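LpxE (Aquifex aeolicus, PDB 6EBU) probably removes the 1-phosphate from lipid A as a membrane-bound phosphatase of the PAP2 superfamily. Local coordinates at residues A111-I116 against L134-I139. The protein carries 1 engineered substitution. Sequence-based numbering, arbitrary orientation.
Sequences AMAFTI and LYAFLI. With BOG (octyl beta-D-glucopyranoside), chain D.
Ala113 and Ala136 meet where two consecutive helices of the PAP2 fold, 108-121 and 126-145, pack as a close antiparallel pair near the centre of the chain. The segment axes lie 8.4 Å apart at 175°, a separation that small residues at the closest approach allow: the CA atoms of Ala113 and Ala136 are 4.9 Å apart. On one flank Phe114 lies flat over Ala136 in a CH-pi contact, with Ala136 CB 3.5 Å from the ring centroid and nearly on its normal. Standing anti to its own carbonyl carbon (chi1 -86°), CG of Phe114 is directed toward helix 126-145. On the other flank the Tyr135 ring comes in alongside Ala113; its CE2 touches Ala113 CB at 3.7 Å, and its OH passes close to Met112 CE and Ile116 CD1. That hydroxyl is hydrogen-bonded to the carbonyl of Leu40, which satisfies its polar end beside these apolar groups. Ile139 adds its CB, 3.9 Å from Ala113 CB. The octyl chain of a bound octyl glucoside passes both Phe114 and Phe137, its C5' 3.5 Å from Phe137 CD1. With no hydrogen bond between the segments, cohesion rests on alanine methyls fitted against flanking rings, which permits the close approach.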
ATOM      1  N   ALA A 111       2.877  -0.098  -0.458  1.00 28.25           N
ATOM      2  CA  ALA A 111       4.181  -0.575  -0.906  1.00 26.98           C
ATOM      3  C   ALA A 111       4.309  -2.086  -0.733  1.00 33.77           C
ATOM      4  O   ALA A 111       4.780  -2.788  -1.635  1.00 36.91           O
ATOM      5  CB  ALA A 111       5.291   0.158  -0.150  1.00 26.00           C
ATOM      6  N   MET A 112       3.888  -2.606   0.424  1.00 39.38           N
ATOM      7  CA  MET A 112       3.943  -4.048   0.651  1.00 41.17           C
ATOM      8  C   MET A 112       3.026  -4.792  -0.311  1.00 34.19           C
ATOM      9  O   MET A 112       3.412  -5.823  -0.878  1.00 31.78           O
ATOM     10  CB  MET A 112       3.569  -4.368   2.101  1.00 34.54           C
ATOM     11  CG  MET A 112       3.682  -5.845   2.462  1.00 31.74           C
ATOM     12  SD  MET A 112       2.611  -6.348   3.831  1.00 29.27           S
ATOM     13  CE  MET A 112       1.019  -6.404   3.014  1.00 36.63           C
ATOM     14  N   ALA A 113       1.810  -4.281  -0.514  1.00 29.29           N
ATOM     15  CA  ALA A 113       0.856  -4.957  -1.387  1.00 34.53           C
ATOM     16  C   ALA A 113       1.359  -5.008  -2.824  1.00 30.07           C
ATOM     17  O   ALA A 113       1.226  -6.034  -3.501  1.00 36.81           O
ATOM     18  CB  ALA A 113      -0.505  -4.265  -1.312  1.00 28.87           C
ATOM     19  N   PHE A 114       1.949  -3.914  -3.309  1.00 34.47           N
ATOM     20  CA  PHE A 114       2.510  -3.924  -4.655  1.00 37.15           C
ATOM     21  C   PHE A 114       3.810  -4.714  -4.720  1.00 36.93           C
ATOM     22  O   PHE A 114       4.155  -5.243  -5.781  1.00 41.06           O
ATOM     23  CB  PHE A 114       2.725  -2.491  -5.152  1.00 41.96           C
ATOM     24  CG  PHE A 114       1.504  -1.889  -5.786  1.00 38.16           C
ATOM     25  CD1 PHE A 114       0.540  -1.266  -5.008  1.00 28.26           C
ATOM     26  CD2 PHE A 114       1.307  -1.966  -7.155  1.00 36.68           C
ATOM     27  CE1 PHE A 114      -0.593  -0.719  -5.588  1.00 40.99           C
ATOM     28  CE2 PHE A 114       0.176  -1.421  -7.741  1.00 36.27           C
ATOM     29  CZ  PHE A 114      -0.774  -0.797  -6.956  1.00 35.34           C
ATOM     30  N   THR A 115       4.534  -4.813  -3.604  1.00 35.60           N
ATOM     31  CA  THR A 115       5.686  -5.708  -3.544  1.00 36.23           C
ATOM     32  C   THR A 115       5.246  -7.160  -3.663  1.00 33.13           C
ATOM     33  O   THR A 115       5.848  -7.948  -4.403  1.00 39.63           O
ATOM     34  CB  THR A 115       6.453  -5.494  -2.240  1.00 40.87           C
ATOM     35  OG1 THR A 115       6.823  -4.117  -2.115  1.00 41.96           O
ATOM     36  CG2 THR A 115       7.692  -6.347  -2.217  1.00 35.42           C
ATOM     37  N   ILE A 116       4.198  -7.532  -2.928  1.00 37.78           N
ATOM     38  CA  ILE A 116       3.649  -8.880  -3.027  1.00 34.17           C
ATOM     39  C   ILE A 116       3.178  -9.156  -4.449  1.00 35.16           C
ATOM     40  O   ILE A 116       3.511 -10.188  -5.045  1.00 34.71           O
ATOM     41  CB  ILE A 116       2.510  -9.062  -2.007  1.00 36.20           C
ATOM     42  CG1 ILE A 116       3.059  -9.001  -0.581  1.00 29.53           C
ATOM     43  CG2 ILE A 116       1.759 -10.363  -2.261  1.00 30.89           C
ATOM     44  CD1 ILE A 116       1.988  -8.915   0.488  1.00 25.44           C
ATOM     45  N   LEU A 134      -5.096  -6.342  -8.752  1.00 37.47           N
ATOM     46  CA  LEU A 134      -6.337  -5.774  -8.237  1.00 37.37           C
ATOM     47  C   LEU A 134      -6.294  -5.675  -6.718  1.00 37.15           C
ATOM     48  O   LEU A 134      -6.776  -4.695  -6.136  1.00 34.09           O
ATOM     49  CB  LEU A 134      -7.538  -6.608  -8.679  1.00 36.20           C
ATOM     50  CG  LEU A 134      -8.880  -6.059  -8.185  1.00 40.71           C
ATOM     51  CD1 LEU A 134      -9.267  -4.807  -8.963  1.00 46.44           C
ATOM     52  CD2 LEU A 134      -9.974  -7.113  -8.260  1.00 46.15           C
ATOM     53  N   TYR A 135      -5.721  -6.686  -6.061  1.00 34.18           N
ATOM     54  CA  TYR A 135      -5.556  -6.631  -4.612  1.00 30.99           C
ATOM     55  C   TYR A 135      -4.682  -5.449  -4.212  1.00 27.66           C
ATOM     56  O   TYR A 135      -5.024  -4.688  -3.301  1.00 31.77           O
ATOM     57  CB  TYR A 135      -4.965  -7.952  -4.112  1.00 29.89           C
ATOM     58  CG  TYR A 135      -4.033  -7.812  -2.933  1.00 33.71           C
ATOM     59  CD1 TYR A 135      -4.528  -7.659  -1.648  1.00 32.08           C
ATOM     60  CD2 TYR A 135      -2.653  -7.837  -3.107  1.00 35.13           C
ATOM     61  CE1 TYR A 135      -3.679  -7.531  -0.565  1.00 36.27           C
ATOM     62  CE2 TYR A 135      -1.797  -7.709  -2.032  1.00 36.32           C
ATOM     63  CZ  TYR A 135      -2.315  -7.555  -0.763  1.00 38.17           C
ATOM     64  OH  TYR A 135      -1.463  -7.425   0.311  1.00 37.86           O
ATOM     65  N   ALA A 136      -3.553  -5.268  -4.904  1.00 32.04           N
ATOM     66  CA  ALA A 136      -2.677  -4.137  -4.613  1.00 32.06           C
ATOM     67  C   ALA A 136      -3.383  -2.810  -4.854  1.00 29.99           C
ATOM     68  O   ALA A 136      -3.222  -1.862  -4.076  1.00 30.26           O
ATOM     69  CB  ALA A 136      -1.405  -4.225  -5.458  1.00 28.96           C
ATOM     70  N   PHE A 137      -4.173  -2.720  -5.927  1.00 38.04           N
ATOM     71  CA  PHE A 137      -4.897  -1.484  -6.206  1.00 35.14           C
ATOM     72  C   PHE A 137      -5.915  -1.186  -5.114  1.00 34.05           C
ATOM     73  O   PHE A 137      -6.050  -0.036  -4.678  1.00 39.72           O
ATOM     74  CB  PHE A 137      -5.582  -1.570  -7.570  1.00 49.05           C
ATOM     75  CG  PHE A 137      -6.677  -0.557  -7.761  1.00 51.18           C
ATOM     76  CD1 PHE A 137      -6.379   0.738  -8.152  1.00 58.96           C
ATOM     77  CD2 PHE A 137      -8.004  -0.898  -7.542  1.00 50.07           C
ATOM     78  CE1 PHE A 137      -7.383   1.677  -8.322  1.00 53.16           C
ATOM     79  CE2 PHE A 137      -9.011   0.036  -7.709  1.00 57.66           C
ATOM     80  CZ  PHE A 137      -8.700   1.325  -8.100  1.00 49.97           C
ATOM     81  N   LEU A 138      -6.643  -2.210  -4.662  1.00 33.89           N
ATOM     82  CA  LEU A 138      -7.664  -1.999  -3.642  1.00 35.42           C
ATOM     83  C   LEU A 138      -7.055  -1.572  -2.313  1.00 35.53           C
ATOM     84  O   LEU A 138      -7.666  -0.785  -1.582  1.00 33.82           O
ATOM     85  CB  LEU A 138      -8.500  -3.268  -3.463  1.00 39.73           C
ATOM     86  CG  LEU A 138      -9.496  -3.571  -4.586  1.00 42.84           C
ATOM     87  CD1 LEU A 138     -10.210  -4.889  -4.335  1.00 42.12           C
ATOM     88  CD2 LEU A 138     -10.498  -2.435  -4.740  1.00 41.87           C
ATOM     89  N   ILE A 139      -5.864  -2.077  -1.980  1.00 34.65           N
ATOM     90  CA  ILE A 139      -5.177  -1.610  -0.778  1.00 33.56           C
ATOM     91  C   ILE A 139      -4.858  -0.127  -0.901  1.00 34.53           C
ATOM     92  O   ILE A 139      -5.141   0.666   0.006  1.00 34.43           O
ATOM     93  CB  ILE A 139      -3.906  -2.441  -0.522  1.00 30.89           C
ATOM     94  CG1 ILE A 139      -4.273  -3.864  -0.104  1.00 26.16           C
ATOM     95  CG2 ILE A 139      -3.052  -1.784   0.551  1.00 29.37           C
ATOM     96  CD1 ILE A 139      -5.067  -3.927   1.176  1.00 28.29           C
TER
HETATM   97  O1  BOG D 203       1.388   3.495 -10.012  0.58 57.18           O
HETATM   98  C1' BOG D 203       0.131   2.855  -9.796  0.58 60.36           C
HETATM   99  C2' BOG D 203      -0.532   3.437  -8.527  0.58 56.60           C
HETATM  100  C3' BOG D 203      -1.802   2.607  -8.157  0.58 53.31           C
HETATM  101  C4' BOG D 203      -2.376   3.129  -6.812  0.58 48.14           C
HETATM  102  C5' BOG D 203      -3.879   2.796  -6.722  0.58 47.39           C
HETATM  103  C6' BOG D 203      -4.592   3.852  -5.852  0.58 47.15           C
HETATM  104  C7' BOG D 203      -5.772   4.433  -6.627  0.58 51.10           C
HETATM  105  C8' BOG D 203      -6.679   5.212  -5.674  0.58 45.33           C